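Long-range contact in translation initiation factor eIF2 assembly protein (Schizosaccharomyces pombe, PDB 4ZGP), which acts as an ATP-dependent chaperone that binds the gamma subunit of eIF2 and lets it assemble with the alpha and beta subunits: residues Cys223-Leu232 and Phe245-Leu256. Numbering follows the deposited sequence.
Sequences CYEKLISDLL and FDVYIHKDRAWL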
ATOM      1  N   CYS A 223       1.067 -18.198 -15.959  1.00 30.52           N
ATOM      2  CA  CYS A 223       0.603 -18.628 -14.643  1.00 29.57           C
ATOM      3  C   CYS A 223       0.359 -17.402 -13.753  1.00 31.82           C
ATOM      4  O   CYS A 223      -0.702 -17.288 -13.129  1.00 28.41           O
ATOM      5  CB  CYS A 223       1.616 -19.580 -14.003  1.00 32.68           C
ATOM      6  SG  CYS A 223       1.108 -20.257 -12.412  1.00 47.00           S
ATOM      7  N   TYR A 224       1.319 -16.477 -13.717  1.00 28.73           N
ATOM      8  CA  TYR A 224       1.142 -15.256 -12.918  1.00 26.88           C
ATOM      9  C   TYR A 224      -0.063 -14.454 -13.384  1.00 26.64           C
ATOM     10  O   TYR A 224      -0.841 -13.970 -12.563  1.00 24.45           O
ATOM     11  CB  TYR A 224       2.399 -14.370 -12.963  1.00 24.98           C
ATOM     12  CG  TYR A 224       3.538 -14.911 -12.135  1.00 29.10           C
ATOM     13  CD1 TYR A 224       3.427 -15.000 -10.756  1.00 29.60           C
ATOM     14  CD2 TYR A 224       4.728 -15.327 -12.723  1.00 32.52           C
ATOM     15  CE1 TYR A 224       4.455 -15.500  -9.979  1.00 31.09           C
ATOM     16  CE2 TYR A 224       5.769 -15.828 -11.946  1.00 33.39           C
ATOM     17  CZ  TYR A 224       5.622 -15.911 -10.574  1.00 35.35           C
ATOM     18  OH  TYR A 224       6.635 -16.406  -9.774  1.00 32.01           O
ATOM     19  N   GLU A 225      -0.218 -14.328 -14.703  1.00 24.58           N
ATOM     20  CA  GLU A 225      -1.318 -13.570 -15.265  1.00 29.30           C
ATOM     21  C   GLU A 225      -2.659 -14.155 -14.842  1.00 29.03           C
ATOM     22  O   GLU A 225      -3.568 -13.416 -14.455  1.00 25.26           O
ATOM     23  CB  GLU A 225      -1.225 -13.514 -16.795  1.00 30.28           C
ATOM     24  CG  GLU A 225      -2.390 -12.761 -17.424  1.00 28.34           C
ATOM     25  CD  GLU A 225      -2.350 -12.770 -18.943  1.00 41.92           C
ATOM     26  OE1 GLU A 225      -3.322 -12.294 -19.562  1.00 38.73           O
ATOM     27  OE2 GLU A 225      -1.349 -13.249 -19.515  1.00 43.09           O
ATOM     28  N   LYS A 226      -2.774 -15.481 -14.906  1.00 27.75           N
ATOM     29  CA  LYS A 226      -4.027 -16.146 -14.541  1.00 29.44           C
ATOM     30  C   LYS A 226      -4.346 -15.926 -13.069  1.00 24.54           C
ATOM     31  O   LYS A 226      -5.486 -15.662 -12.720  1.00 24.92           O
ATOM     32  CB  LYS A 226      -3.961 -17.652 -14.849  1.00 28.76           C
ATOM     33  CG  LYS A 226      -5.133 -18.455 -14.318  1.00 31.82           C
ATOM     34  CD  LYS A 226      -6.468 -17.986 -14.890  1.00 45.59           C
ATOM     35  CE  LYS A 226      -7.561 -19.046 -14.716  1.00 52.96           C
ATOM     36  NZ  LYS A 226      -7.573 -19.649 -13.350  1.00 52.21           N
ATOM     37  N   LEU A 227      -3.346 -16.038 -12.208  1.00 22.69           N
ATOM     38  CA  LEU A 227      -3.571 -15.804 -10.777  1.00 24.35           C
ATOM     39  C   LEU A 227      -3.972 -14.344 -10.475  1.00 25.46           C
ATOM     40  O   LEU A 227      -4.807 -14.094  -9.604  1.00 22.04           O
ATOM     41  CB  LEU A 227      -2.334 -16.168  -9.974  1.00 21.75           C
ATOM     42  CG  LEU A 227      -1.993 -17.657  -9.952  1.00 32.73           C
ATOM     43  CD1 LEU A 227      -0.684 -17.894  -9.209  1.00 33.08           C
ATOM     44  CD2 LEU A 227      -3.134 -18.468  -9.339  1.00 36.04           C
ATOM     45  N   ILE A 228      -3.392 -13.395 -11.203  1.00 23.85           N
ATOM     46  CA  ILE A 228      -3.739 -11.974 -11.030  1.00 24.40           C
ATOM     47  C   ILE A 228      -5.158 -11.704 -11.529  1.00 22.56           C
ATOM     48  O   ILE A 228      -5.922 -10.988 -10.880  1.00 22.59           O
ATOM     49  CB  ILE A 228      -2.727 -11.056 -11.755  1.00 24.00           C
ATOM     50  CG1 ILE A 228      -1.367 -11.144 -11.038  1.00 23.23           C
ATOM     51  CG2 ILE A 228      -3.203  -9.605 -11.784  1.00 23.96           C
ATOM     52  CD1 ILE A 228      -0.196 -10.431 -11.740  1.00 27.02           C
ATOM     53  N   SER A 229      -5.491 -12.264 -12.690  1.00 23.31           N
ATOM     54  CA  SER A 229      -6.832 -12.175 -13.274  0.54 25.49           C
ATOM     55  C   SER A 229      -7.884 -12.740 -12.316  1.00 26.13           C
ATOM     56  O   SER A 229      -8.949 -12.158 -12.093  1.00 28.38           O
ATOM     57  CB  SER A 229      -6.858 -12.938 -14.609  0.54 27.78           C
ATOM     58  OG  SER A 229      -8.055 -12.726 -15.324  0.54 31.12           O
ATOM     59  N   ASP A 230      -7.582 -13.908 -11.769  1.00 27.27           N
ATOM     60  CA  ASP A 230      -8.488 -14.550 -10.820  1.00 26.90           C
ATOM     61  C   ASP A 230      -8.691 -13.709  -9.567  1.00 26.77           C
ATOM     62  O   ASP A 230      -9.811 -13.611  -9.055  1.00 26.11           O
ATOM     63  CB  ASP A 230      -7.966 -15.926 -10.427  1.00 27.78           C
ATOM     64  CG  ASP A 230      -8.134 -16.964 -11.534  1.00 37.02           C
ATOM     65  OD1 ASP A 230      -8.893 -16.713 -12.504  1.00 40.12           O
ATOM     66  OD2 ASP A 230      -7.500 -18.032 -11.421  1.00 39.86           O
ATOM     67  N   LEU A 231      -7.617 -13.109  -9.060  1.00 23.10           N
ATOM     68  CA  LEU A 231      -7.748 -12.235  -7.890  1.00 23.52           C
ATOM     69  C   LEU A 231      -8.646 -11.030  -8.217  1.00 24.57           C
ATOM     70  O   LEU A 231      -9.513 -10.669  -7.431  1.00 24.45           O
ATOM     71  CB  LEU A 231      -6.373 -11.763  -7.389  1.00 22.38           C
ATOM     72  CG  LEU A 231      -6.352 -10.808  -6.200  1.00 24.98           C
ATOM     73  CD1 LEU A 231      -7.117 -11.420  -5.039  1.00 25.80           C
ATOM     74  CD2 LEU A 231      -4.923 -10.489  -5.758  1.00 25.38           C
ATOM     75  N   LEU A 232      -8.455 -10.426  -9.387  1.00 21.44           N
ATOM     76  CA  LEU A 232      -9.240  -9.252  -9.743  1.00 24.29           C
ATOM     77  C   LEU A 232     -10.737  -9.580  -9.748  1.00 24.11           C
ATOM     78  O   LEU A 232     -11.554  -8.743  -9.380  1.00 23.92           O
ATOM     79  CB  LEU A 232      -8.815  -8.687 -11.114  1.00 22.52           C
ATOM     80  CG  LEU A 232      -9.674  -7.520 -11.639  1.00 25.48           C
ATOM     81  CD1 LEU A 232      -9.723  -6.272 -10.705  1.00 21.43           C
ATOM     82  CD2 LEU A 232      -9.217  -7.124 -13.060  1.00 28.34           C
ATOM     83  N   PHE A 245      -3.759  -2.252  -7.957  1.00 17.83           N
ATOM     84  CA  PHE A 245      -3.598  -3.131  -6.791  1.00 18.27           C
ATOM     85  C   PHE A 245      -2.256  -3.834  -6.843  1.00 21.21           C
ATOM     86  O   PHE A 245      -1.756  -4.134  -7.921  1.00 21.67           O
ATOM     87  CB  PHE A 245      -4.786  -4.123  -6.650  1.00 15.13           C
ATOM     88  CG  PHE A 245      -4.917  -5.177  -7.733  1.00 20.36           C
ATOM     89  CD1 PHE A 245      -5.584  -4.913  -8.913  1.00 20.09           C
ATOM     90  CD2 PHE A 245      -4.491  -6.475  -7.509  1.00 24.29           C
ATOM     91  CE1 PHE A 245      -5.753  -5.915  -9.875  1.00 21.49           C
ATOM     92  CE2 PHE A 245      -4.657  -7.481  -8.463  1.00 24.80           C
ATOM     93  CZ  PHE A 245      -5.275  -7.204  -9.646  1.00 22.85           C
ATOM     94  N   ASP A 246      -1.633  -4.019  -5.670  1.00 19.29           N
ATOM     95  CA  ASP A 246      -0.342  -4.702  -5.597  1.00 20.98           C
ATOM     96  C   ASP A 246      -0.593  -6.119  -5.133  1.00 22.08           C
ATOM     97  O   ASP A 246      -1.462  -6.356  -4.294  1.00 19.64           O
ATOM     98  CB  ASP A 246       0.634  -3.995  -4.641  1.00 19.92           C
ATOM     99  CG  ASP A 246       1.078  -2.633  -5.160  1.00 28.61           C
ATOM    100  OD1 ASP A 246       0.980  -2.391  -6.382  1.00 29.41           O
ATOM    101  OD2 ASP A 246       1.511  -1.801  -4.352  1.00 32.95           O
ATOM    102  N   VAL A 247       0.133  -7.072  -5.708  1.00 22.61           N
ATOM    103  CA  VAL A 247      -0.071  -8.474  -5.363  0.66 22.26           C
ATOM    104  C   VAL A 247       1.247  -9.171  -5.106  1.00 24.94           C
ATOM    105  O   VAL A 247       2.248  -8.843  -5.713  1.00 25.88           O
ATOM    106  CB  VAL A 247      -0.801  -9.232  -6.467  0.66 25.90           C
ATOM    107  CG1 VAL A 247      -2.171  -8.727  -6.571  0.66 23.73           C
ATOM    108  CG2 VAL A 247      -0.070  -9.089  -7.797  0.66 20.75           C
ATOM    109  N   TYR A 248       1.221 -10.118  -4.176  1.00 21.38           N
ATOM    110  CA  TYR A 248       2.369 -10.960  -3.905  1.00 22.79           C
ATOM    111  C   TYR A 248       1.971 -12.386  -4.268  1.00 21.28           C
ATOM    112  O   TYR A 248       0.974 -12.906  -3.774  1.00 23.10           O
ATOM    113  CB  TYR A 248       2.786 -10.869  -2.439  1.00 25.08           C
ATOM    114  CG  TYR A 248       3.931 -11.807  -2.109  1.00 26.53           C
ATOM    115  CD1 TYR A 248       5.124 -11.746  -2.811  1.00 26.47           C
ATOM    116  CD2 TYR A 248       3.819 -12.733  -1.074  1.00 27.57           C
ATOM    117  CE1 TYR A 248       6.188 -12.612  -2.507  1.00 28.50           C
ATOM    118  CE2 TYR A 248       4.885 -13.594  -0.751  1.00 32.42           C
ATOM    119  CZ  TYR A 248       6.060 -13.529  -1.475  1.00 29.76           C
ATOM    120  OH  TYR A 248       7.113 -14.384  -1.169  1.00 26.48           O
ATOM    121  N   ILE A 249       2.728 -13.016  -5.154  1.00 24.33           N
ATOM    122  CA  ILE A 249       2.356 -14.349  -5.616  1.00 23.70           C
ATOM    123  C   ILE A 249       3.426 -15.317  -5.171  1.00 27.83           C
ATOM    124  O   ILE A 249       4.589 -15.157  -5.488  1.00 26.29           O
ATOM    125  CB  ILE A 249       2.163 -14.396  -7.142  1.00 25.85           C
ATOM    126  CG1 ILE A 249       1.023 -13.449  -7.530  1.00 30.00           C
ATOM    127  CG2 ILE A 249       1.821 -15.827  -7.595  1.00 27.52           C
ATOM    128  CD1 ILE A 249       0.737 -13.350  -9.033  1.00 28.92           C
ATOM    129  N   HIS A 250       3.019 -16.307  -4.395  1.00 28.94           N
ATOM    130  CA  HIS A 250       3.973 -17.201  -3.773  1.00 29.95           C
ATOM    131  C   HIS A 250       3.349 -18.587  -3.720  1.00 28.50           C
ATOM    132  O   HIS A 250       2.233 -18.746  -3.242  1.00 28.21           O
ATOM    133  CB  HIS A 250       4.339 -16.701  -2.377  1.00 31.57           C
ATOM    134  CG  HIS A 250       5.341 -17.557  -1.671  1.00 34.99           C
ATOM    135  ND1 HIS A 250       6.665 -17.619  -2.051  1.00 42.20           N
ATOM    136  CD2 HIS A 250       5.220 -18.372  -0.596  1.00 40.28           C
ATOM    137  CE1 HIS A 250       7.315 -18.442  -1.245  1.00 41.94           C
ATOM    138  NE2 HIS A 250       6.458 -18.915  -0.357  1.00 44.03           N
ATOM    139  N   LYS A 251       4.060 -19.581  -4.245  1.00 34.57           N
ATOM    140  CA  LYS A 251       3.551 -20.955  -4.266  1.00 34.03           C
ATOM    141  C   LYS A 251       2.120 -21.052  -4.783  1.00 28.86           C
ATOM    142  O   LYS A 251       1.252 -21.626  -4.117  1.00 32.76           O
ATOM    143  CB  LYS A 251       3.626 -21.562  -2.866  1.00 39.34           C
ATOM    144  CG  LYS A 251       5.012 -21.613  -2.271  1.00 38.46           C
ATOM    145  CD  LYS A 251       4.921 -21.994  -0.792  1.00 51.10           C
ATOM    146  CE  LYS A 251       5.815 -23.168  -0.440  1.00 50.54           C
ATOM    147  NZ  LYS A 251       5.752 -24.304  -1.403  1.00 54.16           N
ATOM    148  N   ASP A 252       1.880 -20.458  -5.955  1.00 29.25           N
ATOM    149  CA  ASP A 252       0.613 -20.553  -6.683  1.00 32.25           C
ATOM    150  C   ASP A 252      -0.556 -19.911  -5.949  1.00 32.41           C
ATOM    151  O   ASP A 252      -1.714 -20.240  -6.210  1.00 31.14           O
ATOM    152  CB  ASP A 252       0.271 -22.015  -7.001  1.00 34.17           C
ATOM    153  CG  ASP A 252       1.124 -22.576  -8.112  1.00 45.98           C
ATOM    154  OD1 ASP A 252       1.531 -21.792  -9.002  1.00 45.30           O
ATOM    155  OD2 ASP A 252       1.386 -23.800  -8.097  1.00 52.20           O
ATOM    156  N   ARG A 253      -0.243 -18.997  -5.039  1.00 27.58           N
ATOM    157  CA  ARG A 253      -1.257 -18.271  -4.294  1.00 24.65           C
ATOM    158  C   ARG A 253      -0.994 -16.775  -4.382  1.00 31.30           C
ATOM    159  O   ARG A 253       0.113 -16.308  -4.079  1.00 27.86           O
ATOM    160  CB  ARG A 253      -1.273 -18.709  -2.833  1.00 28.57           C
ATOM    161  CG  ARG A 253      -2.359 -18.046  -2.006  1.00 37.51           C
ATOM    162  CD  ARG A 253      -2.474 -18.706  -0.638  1.00 46.04           C
ATOM    163  NE  ARG A 253      -3.564 -18.138   0.148  1.00 49.99           N
ATOM    164  CZ  ARG A 253      -3.899 -18.545   1.369  1.00 50.94           C
ATOM    165  NH1 ARG A 253      -3.224 -19.531   1.956  1.00 51.78           N
ATOM    166  NH2 ARG A 253      -4.909 -17.964   2.004  1.00 50.61           N
ATOM    167  N   ALA A 254      -2.019 -16.029  -4.774  1.00 29.26           N
ATOM    168  CA  ALA A 254      -1.906 -14.586  -4.895  1.00 27.55           C
ATOM    169  C   ALA A 254      -2.443 -13.938  -3.628  1.00 31.91           C
ATOM    170  O   ALA A 254      -3.488 -14.338  -3.103  1.00 33.82           O
ATOM    171  CB  ALA A 254      -2.657 -14.091  -6.133  1.00 27.96           C
ATOM    172  N   TRP A 255      -1.689 -12.979  -3.106  1.00 22.65           N
ATOM    173  CA  TRP A 255      -2.105 -12.210  -1.953  1.00 21.60           C
ATOM    174  C   TRP A 255      -2.267 -10.762  -2.346  1.00 23.93           C
ATOM    175  O   TRP A 255      -1.349 -10.179  -2.900  1.00 23.23           O
ATOM    176  CB  TRP A 255      -1.063 -12.289  -0.842  1.00 23.10           C
ATOM    177  CG  TRP A 255      -0.838 -13.654  -0.356  1.00 33.09           C
ATOM    178  CD1 TRP A 255      -0.030 -14.607  -0.914  1.00 33.74           C
ATOM    179  CD2 TRP A 255      -1.427 -14.245   0.800  1.00 34.12           C
ATOM    180  NE1 TRP A 255      -0.094 -15.765  -0.178  1.00 33.47           N
ATOM    181  CE2 TRP A 255      -0.932 -15.565   0.891  1.00 39.16           C
ATOM    182  CE3 TRP A 255      -2.321 -13.783   1.778  1.00 34.36           C
ATOM    183  CZ2 TRP A 255      -1.307 -16.435   1.920  1.00 41.04           C
ATOM    184  CZ3 TRP A 255      -2.687 -14.646   2.802  1.00 41.06           C
ATOM    185  CH2 TRP A 255      -2.182 -15.959   2.861  1.00 40.16           C
ATOM    186  N   LEU A 256      -3.405 -10.169  -2.016  1.00 19.89           N
ATOM    187  CA  LEU A 256      -3.564  -8.725  -2.191  1.00 18.53           C
ATOM    188  C   LEU A 256      -2.710  -7.964  -1.185  1.00 25.17           C
ATOM    189  O   LEU A 256      -2.806  -8.206   0.007  1.00 23.29           O
ATOM    190  CB  LEU A 256      -5.044  -8.344  -2.034  1.00 19.58           C
ATOM    191  CG  LEU A 256      -5.361  -6.851  -2.104  1.00 19.54           C
ATOM    192  CD1 LEU A 256      -5.158  -6.329  -3.539  1.00 17.83           C
ATOM    193  CD2 LEU A 256      -6.807  -6.602  -1.664  1.00 18.59           C
TER
HETATM  194  O   HOH W   1       5.918 -17.055  -7.159  1.00 31.05           O
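Ile249, Leu231 and Phe245 bury the largest areas where helix 223-232 packs across the hairpin of strands 245-250 and 253-256, whose type I' turn runs from His250 to Arg253. The segment axes approach to 8.5 Å at strand 253-256, crossing at -48°, consistent with a helix lying obliquely on a sheet. Ile249 divides its two branches among three helix residues. Ile249 CG2 meets Leu227 CD1 at 3.6 Å and reaches the edge of the Tyr224 ring near its plane; Ile249 CD1, carried by a CG1 anti to the carbonyl carbon (chi1 -62°), also touches that ring and lies 3.6 Å from Ile228 CG1, the two isoleucines crossing at about a right angle. A water bridges Tyr224 OH and the carbonyl of Ile249, donating to Ile249 O at 2.9 Å. One turn along the helix from Leu227, Leu231 swings CG anti to its own N (chi1 178°), and CD2 lies over the hairpin face, near both strands: Val247 CG1, in one of two conformers, is its neighbour there, with Ala254 CB and Leu256 CB on the other strand. The Phe245 ring closes the other end, Phe245 CZ 3.8 Å from Ile228 CG2 and Phe245 CE1 4.1 Å from Leu232 CD1. Because Ile228 meets Phe245 through CG2, and Ile249 and, more loosely, Val247 through CG1, an alanine here would probably leave a gap facing all three and the Phe245 ring freer to shift. Asp246, between Phe245 and Val247 in sequence, points away from the helix, touches ADP and forms salt bridges with Arg195 and Arg209. The chemistry is thus two-sided: aliphatic and aromatic packing fixes one face of the ATP-grasp sheet to the helix, while alternation along strand 245-250 presents a carboxylate to the nucleotide site.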